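Long-range contacts in ComZ (Thermus thermophilus, PDB 6QVI), which is a competence-associated pilin that probably serves as a DNA receptor at the pilus tip during natural transformation: residues G300-R305 with D373-G378; V343-T348 with G355-T360; S398-V403 with G434-G439. All blocks are in the same frame, centred on the assembly; numbering follows the deposited sequence.

Overall arrangement
All three contacts lie on the same side of the chain's centre. Contacts 1 and 3, centred about 9 Å apart, share a run of parallel strands: 304-309 pairs with 374-377, which pairs with 398-406, which pairs with 432-437. This ladder fits the beta-solenoid domain of ComZ. Contact 2 joins strands 343-348 and 357-360 of a separate mixed sheet; its centre lies about 13 Å from that of contact 1, which it touches by packing, and about 16 Å from that of contact 3. Along the chain, contact 2 falls between the segments of contact 1, and contact 3 follows. The hairpin is thus an excursion of the chain between two paired strands of the solenoid and packs against them.

Contact 1. Residues G300-R305 with D373-G378; sequences GKAALR and DVVLEG
Parallel strands 304-309 and 374-377 of the beta-solenoid pair side by side here. Leu304 lies opposite Val374 and Arg305 opposite Val375, and the carbonyl of Leu304 takes the N-H of Val375 nearly along its C=O axis, Val375 N to Leu304 O being 2.9 Å. The carbonyl oxygen of Asp373 accepts two donors, both in its carbonyl plane: Ala303 N at 2.7 Å from Asp373 O, and Leu304 N at a longer 3.3 Å from Asp373 O.

The side chain of Arg305 leaves the strand with CG anti to the backbone N (chi1 162°) and stays extended as far as NE. Its CB and CG pass alongside the carbonyl oxygen of Val375, CB at 3.9 Å from Val375 O. CD then nears the carboxylate of Glu377, and NE closes a salt bridge with it, Arg305 NE to Glu377 OE2 being 2.9 Å with a nearly straight N-H...O angle (169°). OE2 sits at the guanidinium edge, and the two flat groups are 26° apart. Beyond NE, Arg305 NH2 bonds to Gln307 OE1, which would fix the rotation of the tip. Leu304 and Val374 lie side by side on the other face of the pairing, Leu304 CB 3.9 Å from Val374 CB. Ala302 CB, before the paired residues, meets Val375 CG1 at 3.4 Å.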
loop_
_atom_site.group_PDB
_atom_site.type_symbol
_atom_site.label_atom_id
_atom_site.label_comp_id
_atom_site.label_asym_id
_atom_site.label_seq_id
_atom_site.Cartn_x
_atom_site.Cartn_y
_atom_site.Cartn_z
ATOM N N GLY A 300 -6.540 6.230 -20.925
ATOM C CA GLY A 300 -5.374 6.489 -21.713
ATOM C C GLY A 300 -4.281 5.467 -21.677
ATOM O O GLY A 300 -3.530 5.381 -22.606
ATOM N N LYS A 301 -4.172 4.684 -20.633
ATOM C CA LYS A 301 -3.100 3.721 -20.601
ATOM C C LYS A 301 -3.532 2.322 -20.914
ATOM O O LYS A 301 -2.759 1.399 -20.852
ATOM C CB LYS A 301 -2.413 3.762 -19.261
ATOM C CG LYS A 301 -1.284 4.760 -19.220
ATOM C CD LYS A 301 -0.307 4.439 -18.115
ATOM C CE LYS A 301 1.048 4.046 -18.662
ATOM N NZ LYS A 301 1.665 2.935 -17.880
ATOM N N ALA A 302 -4.780 2.164 -21.270
ATOM C CA ALA A 302 -5.308 0.867 -21.575
ATOM C C ALA A 302 -4.801 0.311 -22.849
ATOM O O ALA A 302 -4.666 1.006 -23.818
ATOM C CB ALA A 302 -6.786 0.964 -21.672
ATOM N N ALA A 303 -4.548 -0.974 -22.848
ATOM C CA ALA A 303 -4.108 -1.635 -24.033
ATOM C C ALA A 303 -5.360 -1.942 -24.789
ATOM O O ALA A 303 -5.492 -1.602 -25.931
ATOM C CB ALA A 303 -3.405 -2.911 -23.683
ATOM N N LEU A 304 -6.286 -2.596 -24.120
ATOM C CA LEU A 304 -7.548 -2.953 -24.694
ATOM C C LEU A 304 -8.572 -2.140 -23.980
ATOM O O LEU A 304 -8.651 -2.193 -22.794
ATOM C CB LEU A 304 -7.811 -4.419 -24.432
ATOM C CG LEU A 304 -8.870 -5.104 -25.269
ATOM C CD1 LEU A 304 -10.188 -5.085 -24.560
ATOM C CD2 LEU A 304 -9.015 -4.360 -26.559
ATOM N N ARG A 305 -9.368 -1.385 -24.700
ATOM C CA ARG A 305 -10.374 -0.587 -24.065
ATOM C C ARG A 305 -11.613 -0.548 -24.897
ATOM O O ARG A 305 -11.570 -0.113 -26.003
ATOM C CB ARG A 305 -9.869 0.811 -23.899
ATOM C CG ARG A 305 -10.975 1.781 -23.660
ATOM C CD ARG A 305 -10.485 2.953 -22.884
ATOM N NE ARG A 305 -11.435 4.023 -22.943
ATOM C CZ ARG A 305 -11.274 5.070 -23.704
ATOM N NH1 ARG A 305 -10.200 5.156 -24.424
ATOM N NH2 ARG A 305 -12.158 6.021 -23.727
ATOM N N ASP A 373 -2.909 -3.834 -19.861
ATOM C CA ASP A 373 -4.094 -3.532 -19.074
ATOM C C ASP A 373 -5.339 -3.392 -19.952
ATOM O O ASP A 373 -5.303 -2.768 -21.017
ATOM C CB ASP A 373 -3.842 -2.257 -18.275
ATOM C CG ASP A 373 -2.565 -2.347 -17.421
ATOM O OD1 ASP A 373 -2.669 -2.655 -16.214
ATOM O OD2 ASP A 373 -1.448 -2.123 -17.958
ATOM N N VAL A 374 -6.455 -3.906 -19.476
ATOM C CA VAL A 374 -7.696 -3.866 -20.214
ATOM C C VAL A 374 -8.833 -3.269 -19.427
ATOM O O VAL A 374 -9.044 -3.644 -18.322
ATOM C CB VAL A 374 -8.089 -5.274 -20.683
ATOM C CG1 VAL A 374 -7.336 -6.333 -19.944
ATOM C CG2 VAL A 374 -9.556 -5.540 -20.521
ATOM N N VAL A 375 -9.569 -2.339 -20.007
ATOM C CA VAL A 375 -10.697 -1.757 -19.316
ATOM C C VAL A 375 -11.943 -1.739 -20.156
ATOM O O VAL A 375 -11.921 -1.254 -21.249
ATOM C CB VAL A 375 -10.401 -0.355 -18.777
ATOM C CG1 VAL A 375 -9.182 0.200 -19.406
ATOM C CG2 VAL A 375 -11.545 0.591 -19.004
ATOM N N LEU A 376 -13.029 -2.255 -19.590
ATOM C CA LEU A 376 -14.328 -2.334 -20.215
ATOM C C LEU A 376 -15.262 -1.380 -19.565
ATOM O O LEU A 376 -15.564 -1.541 -18.443
ATOM C CB LEU A 376 -14.877 -3.712 -20.004
ATOM C CG LEU A 376 -13.783 -4.729 -20.116
ATOM C CD1 LEU A 376 -14.314 -6.112 -19.892
ATOM C CD2 LEU A 376 -13.153 -4.631 -21.469
ATOM N N GLU A 377 -15.741 -0.386 -20.269
ATOM C CA GLU A 377 -16.642 0.550 -19.665
ATOM C C GLU A 377 -18.066 0.270 -20.048
ATOM O O GLU A 377 -18.353 0.089 -21.187
ATOM C CB GLU A 377 -16.297 1.961 -20.096
ATOM C CG GLU A 377 -14.842 2.312 -19.918
ATOM C CD GLU A 377 -14.514 3.739 -20.286
ATOM O OE1 GLU A 377 -15.161 4.679 -19.811
ATOM O OE2 GLU A 377 -13.583 3.925 -21.059
ATOM N N GLY A 378 -18.956 0.246 -19.076
ATOM C CA GLY A 378 -20.362 0.003 -19.307
ATOM C C GLY A 378 -20.609 -1.449 -19.561
ATOM O O GLY A 378 -21.507 -1.819 -20.254
#

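Contact 2. Residues V343-T348 with G355-T360; sequences VDCTFT and GGFRYT
Asp344 OD1 grips two donors of Thr346 at once. The backbone N of Thr346 reaches it from above the carboxylate plane, 3.0 Å from Asp344 OD1, which makes an Asx turn, while Thr346 OG1 meets the syn lone pair of Asp344 OD1 at 2.7 Å. Thr346 OG1 stands between its own N and carbonyl carbon (chi1 68°), the rotation that brings it to the carboxylate. Arg358 runs alongside Asp344, pointing the same way, but its charge does not close a salt bridge: Asp344 OD1 to Arg358 NE is 4.0 Å, and the carboxylate and guanidinium planes are 46° apart. The guanidinium has a long, weak ion pair with Glu369 instead.

Backbone bonds tie the strands along their length. Val343 and Tyr359 exchange a reciprocal pair, the shorter being Tyr359 N to Val343 O at 2.7 Å; Phe347 N gives a bond to Gly355 O, and Gly355 N returns a weak one to Phe347 O. The bond from Cys345 N to Phe357 O is weak, and Phe357 N comes to Cys345 O from above the carbonyl plane. This is an antiparallel beta-hairpin whose returning chain turns a corner at Gly356, between strands 354-355 and 357-360, where a CB would run into the carbonyl oxygen of Cys345.

The ring packing lies on the face carrying Val343, Cys345, Phe347, Phe357 and Tyr359. The Phe357 ring, its CG in the crowded position (chi1 74°), takes Cys345 CB over one face, a CH-pi contact with CB 3.6 Å from the ring centroid of Phe357. The sulfur of Cys345, disulfide-bonded to Cys327, approaches the same ring obliquely, SG to Phe357 CZ 3.4 Å. Gly355 CA sits over one face of the Phe347 ring, 3.9 Å from the Phe347 centroid.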
loop_
_atom_site.group_PDB
_atom_site.type_symbol
_atom_site.label_atom_id
_atom_site.label_comp_id
_atom_site.label_asym_id
_atom_site.label_seq_id
_atom_site.Cartn_x
_atom_site.Cartn_y
_atom_site.Cartn_z
ATOM N N VAL A 343 -12.855 -17.205 -25.246
ATOM C CA VAL A 343 -12.956 -15.876 -25.822
ATOM C C VAL A 343 -11.544 -15.345 -25.985
ATOM O O VAL A 343 -10.758 -15.360 -25.029
ATOM C CB VAL A 343 -13.798 -14.956 -24.920
ATOM C CG1 VAL A 343 -13.787 -13.538 -25.439
ATOM C CG2 VAL A 343 -15.220 -15.500 -24.800
ATOM N N ASP A 344 -11.229 -14.864 -27.182
ATOM C CA ASP A 344 -9.891 -14.383 -27.508
ATOM C C ASP A 344 -9.989 -12.880 -27.775
ATOM O O ASP A 344 -10.330 -12.450 -28.882
ATOM C CB ASP A 344 -9.323 -15.145 -28.707
ATOM C CG ASP A 344 -7.858 -14.794 -29.004
ATOM O OD1 ASP A 344 -7.330 -13.822 -28.427
ATOM O OD2 ASP A 344 -7.232 -15.488 -29.838
ATOM N N CYS A 345 -9.678 -12.071 -26.770
ATOM C CA CYS A 345 -9.607 -10.627 -26.964
ATOM C C CYS A 345 -8.181 -10.140 -27.107
ATOM O O CYS A 345 -7.832 -9.099 -26.550
ATOM C CB CYS A 345 -10.286 -9.876 -25.829
ATOM S SG CYS A 345 -12.055 -9.935 -25.915
ATOM N N THR A 346 -7.323 -10.862 -27.815
ATOM C CA THR A 346 -5.970 -10.373 -28.001
ATOM C C THR A 346 -5.800 -9.761 -29.383
ATOM O O THR A 346 -6.604 -9.976 -30.300
ATOM C CB THR A 346 -4.933 -11.474 -27.779
ATOM O OG1 THR A 346 -5.039 -12.458 -28.815
ATOM C CG2 THR A 346 -5.133 -12.122 -26.410
ATOM N N PHE A 347 -4.733 -8.979 -29.512
ATOM C CA PHE A 347 -4.363 -8.354 -30.769
ATOM C C PHE A 347 -2.843 -8.289 -30.799
ATOM O O PHE A 347 -2.180 -8.366 -29.758
ATOM C CB PHE A 347 -4.973 -6.956 -30.922
ATOM C CG PHE A 347 -4.533 -5.991 -29.861
ATOM C CD1 PHE A 347 -5.244 -5.871 -28.678
ATOM C CD2 PHE A 347 -3.385 -5.212 -30.038
ATOM C CE1 PHE A 347 -4.831 -4.977 -27.682
ATOM C CE2 PHE A 347 -2.964 -4.328 -29.052
ATOM C CZ PHE A 347 -3.690 -4.208 -27.872
ATOM N N THR A 348 -2.262 -8.087 -31.968
ATOM C CA THR A 348 -0.824 -8.021 -32.044
ATOM C C THR A 348 -0.378 -6.671 -32.469
ATOM O O THR A 348 -0.861 -6.141 -33.439
ATOM C CB THR A 348 -0.315 -8.930 -33.120
ATOM O OG1 THR A 348 -0.834 -8.455 -34.356
ATOM C CG2 THR A 348 -0.808 -10.309 -32.881
ATOM N N GLY A 355 -1.461 -8.091 -27.029
ATOM C CA GLY A 355 -2.200 -7.212 -26.139
ATOM C C GLY A 355 -3.637 -7.660 -26.024
ATOM O O GLY A 355 -4.193 -8.284 -26.938
ATOM N N GLY A 356 -4.250 -7.308 -24.898
ATOM C CA GLY A 356 -5.627 -7.660 -24.615
ATOM C C GLY A 356 -5.712 -8.784 -23.608
ATOM O O GLY A 356 -4.807 -8.967 -22.783
ATOM N N PHE A 357 -6.771 -9.581 -23.688
ATOM C CA PHE A 357 -6.887 -10.738 -22.817
ATOM C C PHE A 357 -7.389 -11.914 -23.634
ATOM O O PHE A 357 -8.026 -11.750 -24.673
ATOM C CB PHE A 357 -7.817 -10.496 -21.608
ATOM C CG PHE A 357 -9.285 -10.479 -21.948
ATOM C CD1 PHE A 357 -10.023 -11.653 -21.995
ATOM C CD2 PHE A 357 -9.943 -9.281 -22.169
ATOM C CE1 PHE A 357 -11.385 -11.636 -22.313
ATOM C CE2 PHE A 357 -11.313 -9.257 -22.483
ATOM C CZ PHE A 357 -12.029 -10.434 -22.548
ATOM N N ARG A 358 -7.122 -13.110 -23.127
ATOM C CA ARG A 358 -7.505 -14.335 -23.807
ATOM C C ARG A 358 -7.948 -15.334 -22.752
ATOM O O ARG A 358 -7.298 -15.450 -21.708
ATOM C CB ARG A 358 -6.346 -14.890 -24.626
ATOM C CG ARG A 358 -6.688 -16.138 -25.369
ATOM C CD ARG A 358 -5.942 -16.163 -26.672
ATOM N NE ARG A 358 -4.524 -15.936 -26.455
ATOM C CZ ARG A 358 -3.638 -16.912 -26.331
ATOM N NH1 ARG A 358 -4.041 -18.176 -26.413
ATOM N NH2 ARG A 358 -2.358 -16.630 -26.129
ATOM N N TYR A 359 -9.079 -15.996 -22.980
ATOM C CA TYR A 359 -9.645 -16.897 -21.980
ATOM C C TYR A 359 -9.881 -18.285 -22.594
ATOM O O TYR A 359 -10.855 -18.491 -23.326
ATOM C CB TYR A 359 -10.949 -16.339 -21.423
ATOM C CG TYR A 359 -11.716 -17.299 -20.520
ATOM C CD1 TYR A 359 -11.060 -18.140 -19.616
ATOM C CD2 TYR A 359 -13.085 -17.477 -20.694
ATOM C CE1 TYR A 359 -11.786 -19.031 -18.819
ATOM C CE2 TYR A 359 -13.804 -18.382 -19.946
ATOM C CZ TYR A 359 -13.171 -19.148 -18.984
ATOM O OH TYR A 359 -13.917 -20.041 -18.222
ATOM N N THR A 360 -8.971 -19.218 -22.334
ATOM C CA THR A 360 -9.134 -20.582 -22.826
ATOM C C THR A 360 -9.986 -21.395 -21.850
ATOM O O THR A 360 -10.077 -21.081 -20.656
ATOM C CB THR A 360 -7.777 -21.253 -23.049
ATOM O OG1 THR A 360 -6.851 -20.301 -23.584
ATOM C CG2 THR A 360 -7.925 -22.362 -24.034
#

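Contact 3. Residues S398-V403 with G434-G439; sequences SATLAV and GFVAEG
Five backbone bonds of near-equal length carry this pairing, alternating in direction between the strands. Gly434 N meets Ala399 O at 3.0 Å, Leu401 N returns a bond to Gly434 O, Val436 N gives one to Leu401 O, and Val403 N reaches Val436 O at 2.9 Å. The last, Glu438 N to Val403 O, is 3.0 Å and nearly along the C=O axis, so the register holds just past the end of strand 432-437. The two axes lie 19° apart, with 4.8 Å between them at closest approach.

Leu401 and Phe435 share one face. Leu401 CG is anti to its backbone N (chi1 -170°), and CD1 meets the ring obliquely, 3.6 Å from Phe435 CE1, while Leu401 CB lies about equally far from Phe435 CD1 and Phe435 CE1. An alanine in place of Phe435 removes the ring atoms that meet Leu401 CB and CD1 and would probably loosen the packing on that face. Farther along it, Val403 CG2 touches Ala437 CB at 3.7 Å. On the reverse face Thr400 CG2 meets Val436 CG2 at 3.9 Å, and Ala402 CB lies 4.2 Å from Val436 CB.

Partners outside the two segments hold the ends of Thr400 and Glu438. Thr400 OG1 bonds to Asp373 OD1, and Glu438 OE2 takes Lys405 N and a salt bridge to Arg295. Phe435 is bonded through its backbone to Pro451 and Tyr453, so strand 432-437 is held from its far edge too, as expected of a stacked parallel beta-solenoid.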
loop_
_atom_site.group_PDB
_atom_site.type_symbol
_atom_site.label_atom_id
_atom_site.label_comp_id
_atom_site.label_asym_id
_atom_site.label_seq_id
_atom_site.Cartn_x
_atom_site.Cartn_y
_atom_site.Cartn_z
ATOM N N SER A 398 2.461 -8.348 -14.327
ATOM C CA SER A 398 1.303 -7.811 -13.639
ATOM C C SER A 398 0.398 -7.190 -14.686
ATOM O O SER A 398 0.810 -6.935 -15.819
ATOM C CB SER A 398 1.690 -6.802 -12.540
ATOM O OG SER A 398 2.165 -5.580 -13.069
ATOM N N ALA A 399 -0.851 -6.994 -14.319
ATOM C CA ALA A 399 -1.791 -6.405 -15.261
ATOM C C ALA A 399 -3.045 -6.036 -14.490
ATOM O O ALA A 399 -3.196 -6.381 -13.315
ATOM C CB ALA A 399 -2.095 -7.362 -16.411
ATOM N N THR A 400 -3.969 -5.371 -15.176
ATOM C CA THR A 400 -5.207 -4.928 -14.559
ATOM C C THR A 400 -6.369 -5.186 -15.501
ATOM O O THR A 400 -6.235 -5.073 -16.723
ATOM C CB THR A 400 -5.168 -3.432 -14.239
ATOM O OG1 THR A 400 -3.913 -3.111 -13.626
ATOM C CG2 THR A 400 -6.286 -3.047 -13.301
ATOM N N LEU A 401 -7.516 -5.507 -14.902
ATOM C CA LEU A 401 -8.802 -5.571 -15.565
ATOM C C LEU A 401 -9.659 -4.511 -14.907
ATOM O O LEU A 401 -9.906 -4.579 -13.694
ATOM C CB LEU A 401 -9.473 -6.925 -15.371
ATOM C CG LEU A 401 -10.726 -7.260 -16.195
ATOM C CD1 LEU A 401 -11.068 -8.731 -15.923
ATOM C CD2 LEU A 401 -11.972 -6.310 -16.009
ATOM N N ALA A 402 -10.173 -3.579 -15.693
ATOM C CA ALA A 402 -11.094 -2.595 -15.152
ATOM C C ALA A 402 -12.465 -2.815 -15.757
ATOM O O ALA A 402 -12.592 -2.972 -16.974
ATOM C CB ALA A 402 -10.642 -1.175 -15.442
ATOM N N VAL A 403 -13.479 -2.807 -14.904
ATOM C CA VAL A 403 -14.863 -2.691 -15.322
ATOM C C VAL A 403 -15.350 -1.374 -14.743
ATOM O O VAL A 403 -15.455 -1.221 -13.520
ATOM C CB VAL A 403 -15.733 -3.871 -14.869
ATOM C CG1 VAL A 403 -15.484 -5.118 -15.714
ATOM C CG2 VAL A 403 -15.420 -4.205 -13.422
ATOM N N GLY A 434 -4.725 -7.508 -11.026
ATOM C CA GLY A 434 -5.511 -6.579 -10.250
ATOM C C GLY A 434 -6.872 -6.342 -10.864
ATOM O O GLY A 434 -7.052 -6.442 -12.076
ATOM N N PHE A 435 -7.823 -5.957 -10.023
ATOM C CA PHE A 435 -9.182 -5.731 -10.492
ATOM C C PHE A 435 -9.675 -4.389 -9.987
ATOM O O PHE A 435 -9.741 -4.162 -8.772
ATOM C CB PHE A 435 -10.095 -6.857 -10.033
ATOM C CG PHE A 435 -9.800 -8.152 -10.717
ATOM C CD1 PHE A 435 -10.493 -8.512 -11.867
ATOM C CD2 PHE A 435 -8.787 -8.985 -10.248
ATOM C CE1 PHE A 435 -10.209 -9.682 -12.516
ATOM C CE2 PHE A 435 -8.502 -10.156 -10.899
ATOM C CZ PHE A 435 -9.220 -10.511 -12.036
ATOM N N VAL A 436 -10.057 -3.526 -10.918
ATOM C CA VAL A 436 -10.707 -2.267 -10.593
ATOM C C VAL A 436 -12.149 -2.419 -11.033
ATOM O O VAL A 436 -12.417 -2.744 -12.194
ATOM C CB VAL A 436 -10.021 -1.069 -11.271
ATOM C CG1 VAL A 436 -10.734 0.242 -10.944
ATOM C CG2 VAL A 436 -8.566 -0.997 -10.836
ATOM N N ALA A 437 -13.073 -2.234 -10.094
ATOM C CA ALA A 437 -14.497 -2.235 -10.407
ATOM C C ALA A 437 -15.106 -0.956 -9.852
ATOM O O ALA A 437 -15.102 -0.743 -8.633
ATOM C CB ALA A 437 -15.187 -3.468 -9.808
ATOM N N GLU A 438 -15.657 -0.120 -10.737
ATOM C CA GLU A 438 -16.251 1.124 -10.263
ATOM C C GLU A 438 -17.520 0.852 -9.479
ATOM O O GLU A 438 -17.922 1.672 -8.644
ATOM C CB GLU A 438 -16.516 2.071 -11.452
ATOM C CG GLU A 438 -17.342 3.308 -11.113
ATOM C CD GLU A 438 -17.370 4.381 -12.244
ATOM O OE1 GLU A 438 -17.802 5.534 -11.954
ATOM O OE2 GLU A 438 -16.965 4.095 -13.397
ATOM N N GLY A 439 -18.141 -0.298 -9.708
ATOM C CA GLY A 439 -19.358 -0.639 -9.008
ATOM C C GLY A 439 -19.038 -1.579 -7.865
ATOM O O GLY A 439 -18.179 -1.267 -7.024
#